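Local structure of glycoprotein (Chandipura virus, 5MDM) at residues K195-G200 with R243-H248; L36-F41 with T188-K193. The protein probably attaches virions to host receptors and, once acidified in the endosome, changes conformation as a class III fusogen to merge viral and endosomal membranes. All blocks are in the same frame, centred on the assembly; numbering follows the deposited sequence.

Contact 1: K195-G200 with R243-H248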
loop_
_atom_site.group_PDB
_atom_site.type_symbol
_atom_site.label_atom_id
_atom_site.label_comp_id
_atom_site.label_asym_id
_atom_site.label_seq_id
_atom_site.Cartn_x
_atom_site.Cartn_y
_atom_site.Cartn_z
ATOM N N LYS A 195 -41.808 -2.252 16.527
ATOM C CA LYS A 195 -41.316 -1.505 17.680
ATOM C C LYS A 195 -41.147 -0.023 17.361
ATOM O O LYS A 195 -41.157 0.381 16.198
ATOM C CB LYS A 195 -39.981 -2.079 18.166
ATOM C CG LYS A 195 -39.972 -3.587 18.353
ATOM C CD LYS A 195 -38.626 -4.082 18.867
ATOM C CE LYS A 195 -38.686 -5.563 19.230
ATOM N NZ LYS A 195 -37.477 -6.032 19.968
ATOM N N GLU A 196 -40.995 0.781 18.407
ATOM C CA GLU A 196 -40.719 2.205 18.266
ATOM C C GLU A 196 -39.277 2.409 17.812
ATOM O O GLU A 196 -38.358 1.805 18.367
ATOM C CB GLU A 196 -40.952 2.912 19.601
ATOM C CG GLU A 196 -40.718 4.411 19.577
ATOM C CD GLU A 196 -41.805 5.156 18.832
ATOM O OE1 GLU A 196 -42.450 6.035 19.445
ATOM O OE2 GLU A 196 -42.012 4.866 17.635
ATOM N N ILE A 197 -39.079 3.258 16.808
ATOM C CA ILE A 197 -37.747 3.493 16.256
ATOM C C ILE A 197 -36.779 4.077 17.294
ATOM O O ILE A 197 -37.102 5.040 17.992
ATOM C CB ILE A 197 -37.804 4.393 14.990
ATOM C CG1 ILE A 197 -36.423 4.523 14.348
ATOM C CG2 ILE A 197 -38.374 5.761 15.308
ATOM C CD1 ILE A 197 -36.160 3.503 13.273
ATOM N N ALA A 198 -35.601 3.470 17.404
ATOM C CA ALA A 198 -34.571 3.933 18.330
ATOM C C ALA A 198 -33.182 3.515 17.853
ATOM O O ALA A 198 -33.035 2.534 17.122
ATOM C CB ALA A 198 -34.834 3.402 19.721
ATOM N N ALA A 199 -32.169 4.261 18.281
ATOM C CA ALA A 199 -30.797 4.051 17.822
ATOM C C ALA A 199 -30.329 2.601 17.933
ATOM O O ALA A 199 -29.591 2.115 17.079
ATOM C CB ALA A 199 -29.844 4.972 18.572
ATOM N N GLY A 200 -30.769 1.916 18.983
ATOM C CA GLY A 200 -30.342 0.553 19.235
ATOM C C GLY A 200 -30.991 -0.450 18.306
ATOM O O GLY A 200 -30.455 -1.537 18.086
ATOM N N ARG A 243 -36.459 12.137 8.085
ATOM C CA ARG A 243 -37.333 11.365 8.956
ATOM C C ARG A 243 -37.299 9.870 8.647
ATOM O O ARG A 243 -37.237 9.466 7.488
ATOM C CB ARG A 243 -38.770 11.879 8.865
ATOM C CG ARG A 243 -38.956 13.318 9.322
ATOM C CD ARG A 243 -40.398 13.771 9.127
ATOM N NE ARG A 243 -40.648 15.097 9.690
ATOM C CZ ARG A 243 -41.851 15.656 9.791
ATOM N NH1 ARG A 243 -42.927 15.005 9.365
ATOM N NH2 ARG A 243 -41.982 16.868 10.320
ATOM N N ILE A 244 -37.331 9.061 9.701
ATOM C CA ILE A 244 -37.437 7.614 9.590
ATOM C C ILE A 244 -38.556 7.195 10.523
ATOM O O ILE A 244 -38.586 7.618 11.679
ATOM C CB ILE A 244 -36.136 6.908 10.014
ATOM C CG1 ILE A 244 -35.003 7.232 9.037
ATOM C CG2 ILE A 244 -36.346 5.405 10.112
ATOM C CD1 ILE A 244 -35.249 6.769 7.615
ATOM N N GLN A 245 -39.470 6.367 10.021
ATOM C CA GLN A 245 -40.709 6.048 10.730
ATOM C C GLN A 245 -41.397 7.338 11.150
ATOM O O GLN A 245 -41.840 7.480 12.289
ATOM C CB GLN A 245 -40.458 5.150 11.946
ATOM C CG GLN A 245 -41.698 4.403 12.420
ATOM C CD GLN A 245 -41.430 3.518 13.620
ATOM O OE1 GLN A 245 -40.988 3.989 14.668
ATOM N NE2 GLN A 245 -41.698 2.224 13.471
ATOM N N GLU A 246 -41.443 8.282 10.210
ATOM C CA GLU A 246 -42.089 9.579 10.392
ATOM C C GLU A 246 -41.587 10.348 11.615
ATOM O O GLU A 246 -42.324 11.112 12.229
ATOM C CB GLU A 246 -43.612 9.426 10.408
ATOM C CG GLU A 246 -44.186 8.962 9.077
ATOM C CD GLU A 246 -45.686 8.744 9.122
ATOM O OE1 GLU A 246 -46.228 8.161 8.159
ATOM O OE2 GLU A 246 -46.326 9.153 10.115
ATOM N N LYS A 247 -40.324 10.141 11.960
ATOM C CA LYS A 247 -39.708 10.862 13.066
ATOM C C LYS A 247 -38.307 11.281 12.657
ATOM O O LYS A 247 -37.631 10.556 11.926
ATOM C CB LYS A 247 -39.626 9.977 14.315
ATOM C CG LYS A 247 -40.963 9.513 14.865
ATOM C CD LYS A 247 -40.760 8.395 15.870
ATOM C CE LYS A 247 -39.659 8.748 16.863
ATOM N NZ LYS A 247 -39.310 7.609 17.762
ATOM N N HIS A 248 -37.887 12.452 13.127
ATOM C CA HIS A 248 -36.513 12.921 12.968
ATOM C C HIS A 248 -35.473 11.832 13.300
ATOM O O HIS A 248 -35.418 11.331 14.425
ATOM C CB HIS A 248 -36.305 14.131 13.872
ATOM C CG HIS A 248 -36.934 13.981 15.224
ATOM N ND1 HIS A 248 -38.259 14.274 15.466
ATOM C CD2 HIS A 248 -36.424 13.553 16.405
ATOM C CE1 HIS A 248 -38.537 14.039 16.736
ATOM N NE2 HIS A 248 -37.440 13.604 17.329
#
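The side-chain amide of Gln-245 reaches across to the backbone of 195-200 and clips the two peptide groups that flank Glu-196. Its OE1 accepts the N-H of Ile-197 at 3.0 Å; the donor sits 24° out of the carbonyl plane. On the other arm NE2 makes a straighter but weak bond to O of Lys-195, at 3.3 Å. The span is covered because CG is anti to the backbone N (chi1 -160°) and the chain runs extended beyond it. Side by side with this amide, Lys-247 reaches over in the same direction, and Ile-197 slides between the two in the opposite sense. Its CG2 branch lies 3.6 Å from CD of Lys-247 and also approaches OE1 of Gln-245, while NZ of Lys-247 goes on to a weak bond with O of Ile-197. Glu-196 meets Lys-247 at about a right angle, and its OE2 forms a long salt bridge of 3.9 Å to NZ, an electrostatic link more than a close ion pair. The other branch of Ile-197 turns inward: CD1 touches CG2 of Ile-244 at 3.7 Å, the two side chains again crossing at about a right angle. Both isoleucines are buried and also rest on Tyr-191 of strand 180-192, and Ile-197 additionally meets Leu-252, so an apolar layer lies beneath these polar contacts. What presents these groups is a tight two-residue β-hairpin. Ile-244 and Lys-247 exchange backbone hydrogen bonds in both directions, and Gln-245 and Glu-246 between them both adopt left-handed helical conformations, close to a type III' turn. The example thus shows a β-hairpin whose turn residue Gln-245 and the following Lys-247 bind the loop joining strands 180-192 and 202-205.

Contact 2: L36-F41 with T188-K193; sequences LQEESF and TVAYDK
Gln-37 and Tyr-191 face each other as a hydrogen-bonded pair of an antiparallel β-ladder, in which 36-41 lines the edge of a four-stranded sheet next to 188-192. The strand directions differ by 158°. Backbone bonds come first: N of Gln-37 donates to O of Tyr-191 at 2.9 Å and receives the reverse bond on its own O, and Glu-39 and Val-189 repeat the exchange. Between these rungs, CA of Glu-38 lies close to O of Val-189 in a CA-H...O contact.

Apolar contacts divide by face. On the face carrying Gln-37, Glu-39 and Tyr-191, CB of Gln-37 makes a CH-pi contact over the Tyr-191 ring, 4.1 Å from its centroid and offset toward the rim; further along, CG2 of Val-189 meets the edge of the Phe-41 ring at CE2, 3.6 Å away. On the face of Leu-36 and Glu-38, CD1 of Leu-36 and CG of Glu-38 both touch CB of Ala-190.

Polar side chains add further links. Glu-38 directs OE1 to a salt bridge with Lys-205 on the next strand but one. Beyond it, OG of Ser-40 and OG1 of Thr-188 share a hydrogen bond of 2.8 Å.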
loop_
_atom_site.group_PDB
_atom_site.type_symbol
_atom_site.label_atom_id
_atom_site.label_comp_id
_atom_site.label_asym_id
_atom_site.label_seq_id
_atom_site.Cartn_x
_atom_site.Cartn_y
_atom_site.Cartn_z
ATOM N N LEU A 36 -38.913 -6.593 9.665
ATOM C CA LEU A 36 -37.941 -5.599 9.223
ATOM C C LEU A 36 -38.474 -4.673 8.135
ATOM O O LEU A 36 -39.078 -5.109 7.156
ATOM C CB LEU A 36 -36.622 -6.254 8.794
ATOM C CG LEU A 36 -35.515 -6.278 9.861
ATOM C CD1 LEU A 36 -35.034 -4.872 10.177
ATOM C CD2 LEU A 36 -35.974 -6.971 11.137
ATOM N N GLN A 37 -38.242 -3.385 8.345
ATOM C CA GLN A 37 -38.633 -2.338 7.419
ATOM C C GLN A 37 -37.375 -1.579 7.027
ATOM O O GLN A 37 -36.490 -1.372 7.856
ATOM C CB GLN A 37 -39.613 -1.388 8.107
ATOM C CG GLN A 37 -39.974 -0.160 7.298
ATOM C CD GLN A 37 -40.845 -0.493 6.111
ATOM O OE1 GLN A 37 -41.935 -1.052 6.264
ATOM N NE2 GLN A 37 -40.370 -0.158 4.915
ATOM N N GLU A 38 -37.283 -1.174 5.767
ATOM C CA GLU A 38 -36.142 -0.388 5.320
ATOM C C GLU A 38 -36.551 0.988 4.805
ATOM O O GLU A 38 -37.612 1.153 4.210
ATOM C CB GLU A 38 -35.356 -1.130 4.247
ATOM C CG GLU A 38 -34.469 -2.232 4.778
ATOM C CD GLU A 38 -33.633 -2.873 3.688
ATOM O OE1 GLU A 38 -32.819 -3.763 4.006
ATOM O OE2 GLU A 38 -33.788 -2.485 2.510
ATOM N N GLU A 39 -35.700 1.973 5.057
ATOM C CA GLU A 39 -35.896 3.326 4.563
ATOM C C GLU A 39 -34.537 3.922 4.246
ATOM O O GLU A 39 -33.584 3.762 5.014
ATOM C CB GLU A 39 -36.598 4.197 5.603
ATOM C CG GLU A 39 -38.082 3.944 5.760
ATOM C CD GLU A 39 -38.707 4.834 6.816
ATOM O OE1 GLU A 39 -38.385 6.039 6.844
ATOM O OE2 GLU A 39 -39.511 4.326 7.624
ATOM N N SER A 40 -34.450 4.613 3.116
ATOM C CA SER A 40 -33.186 5.185 2.680
ATOM C C SER A 40 -33.225 6.706 2.671
ATOM O O SER A 40 -34.284 7.315 2.511
ATOM C CB SER A 40 -32.827 4.671 1.289
ATOM O OG SER A 40 -32.780 3.257 1.261
ATOM N N PHE A 41 -32.059 7.315 2.849
ATOM C CA PHE A 41 -31.933 8.761 2.742
ATOM C C PHE A 41 -30.666 9.142 1.976
ATOM O O PHE A 41 -29.657 8.435 2.042
ATOM C CB PHE A 41 -31.969 9.420 4.126
ATOM C CG PHE A 41 -30.862 8.990 5.037
ATOM C CD1 PHE A 41 -29.695 9.738 5.135
ATOM C CD2 PHE A 41 -30.988 7.841 5.810
ATOM C CE1 PHE A 41 -28.663 9.343 5.984
ATOM C CE2 PHE A 41 -29.956 7.433 6.662
ATOM C CZ PHE A 41 -28.795 8.189 6.748
ATOM N N THR A 188 -29.180 3.355 3.796
ATOM C CA THR A 188 -30.432 2.679 4.093
ATOM C C THR A 188 -30.523 2.307 5.564
ATOM O O THR A 188 -29.575 1.773 6.144
ATOM C CB THR A 188 -30.576 1.404 3.270
ATOM O OG1 THR A 188 -30.564 1.731 1.876
ATOM C CG2 THR A 188 -31.870 0.699 3.617
ATOM N N VAL A 189 -31.675 2.597 6.158
ATOM C CA VAL A 189 -31.930 2.301 7.555
ATOM C C VAL A 189 -32.838 1.087 7.649
ATOM O O VAL A 189 -33.898 1.057 7.037
ATOM C CB VAL A 189 -32.634 3.486 8.243
ATOM C CG1 VAL A 189 -32.995 3.135 9.665
ATOM C CG2 VAL A 189 -31.756 4.722 8.214
ATOM N N ALA A 190 -32.423 0.082 8.411
ATOM C CA ALA A 190 -33.266 -1.084 8.666
ATOM C C ALA A 190 -33.671 -1.134 10.136
ATOM O O ALA A 190 -32.840 -0.978 11.030
ATOM C CB ALA A 190 -32.550 -2.359 8.270
ATOM N N TYR A 191 -34.954 -1.349 10.387
ATOM C CA TYR A 191 -35.450 -1.332 11.751
ATOM C C TYR A 191 -36.681 -2.202 11.908
ATOM O O TYR A 191 -37.353 -2.521 10.927
ATOM C CB TYR A 191 -35.774 0.098 12.173
ATOM C CG TYR A 191 -36.845 0.767 11.341
ATOM C CD1 TYR A 191 -38.177 0.723 11.721
ATOM C CD2 TYR A 191 -36.518 1.456 10.184
ATOM C CE1 TYR A 191 -39.151 1.342 10.965
ATOM C CE2 TYR A 191 -37.484 2.075 9.422
ATOM C CZ TYR A 191 -38.798 2.018 9.816
ATOM O OH TYR A 191 -39.762 2.638 9.057
ATOM N N ASP A 192 -36.977 -2.578 13.148
ATOM C CA ASP A 192 -38.140 -3.405 13.425
ATOM C C ASP A 192 -39.419 -2.611 13.167
ATOM O O ASP A 192 -39.669 -1.586 13.803
ATOM C CB ASP A 192 -38.098 -3.936 14.857
ATOM C CG ASP A 192 -39.027 -5.111 15.067
ATOM O OD1 ASP A 192 -38.597 -6.099 15.700
ATOM O OD2 ASP A 192 -40.184 -5.049 14.597
ATOM N N LYS A 193 -40.214 -3.097 12.219
ATOM C CA LYS A 193 -41.414 -2.410 11.747
ATOM C C LYS A 193 -42.409 -2.134 12.870
ATOM O O LYS A 193 -43.120 -1.130 12.853
ATOM C CB LYS A 193 -42.085 -3.253 10.661
ATOM C CG LYS A 193 -43.235 -2.581 9.950
ATOM C CD LYS A 193 -44.049 -3.595 9.152
ATOM C CE LYS A 193 -43.208 -4.297 8.092
ATOM N NZ LYS A 193 -44.015 -5.289 7.323
#

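How the contacts relate
Both segments of contact 2 precede those of contact 1 in the chain, with Thr-194 alone separating 188-193 from 195-200. Their centres lie 9 Å apart. Contact 2 belongs to the sheet of strands 36-49, 180-192, 202-205 and 212-213; contact 1 ties the loop between its two middle strands to the hairpin 243-248. The direct joint is a probable hydrogen bond from N of Gln-245 to OE2 of Glu-39, 3.1 Å, and Tyr-191, a strand residue of contact 2, also serves contact 1. Distant chain parts thus build one compact unit, consistent with the pleckstrin homology domain of vesiculovirus glycoproteins.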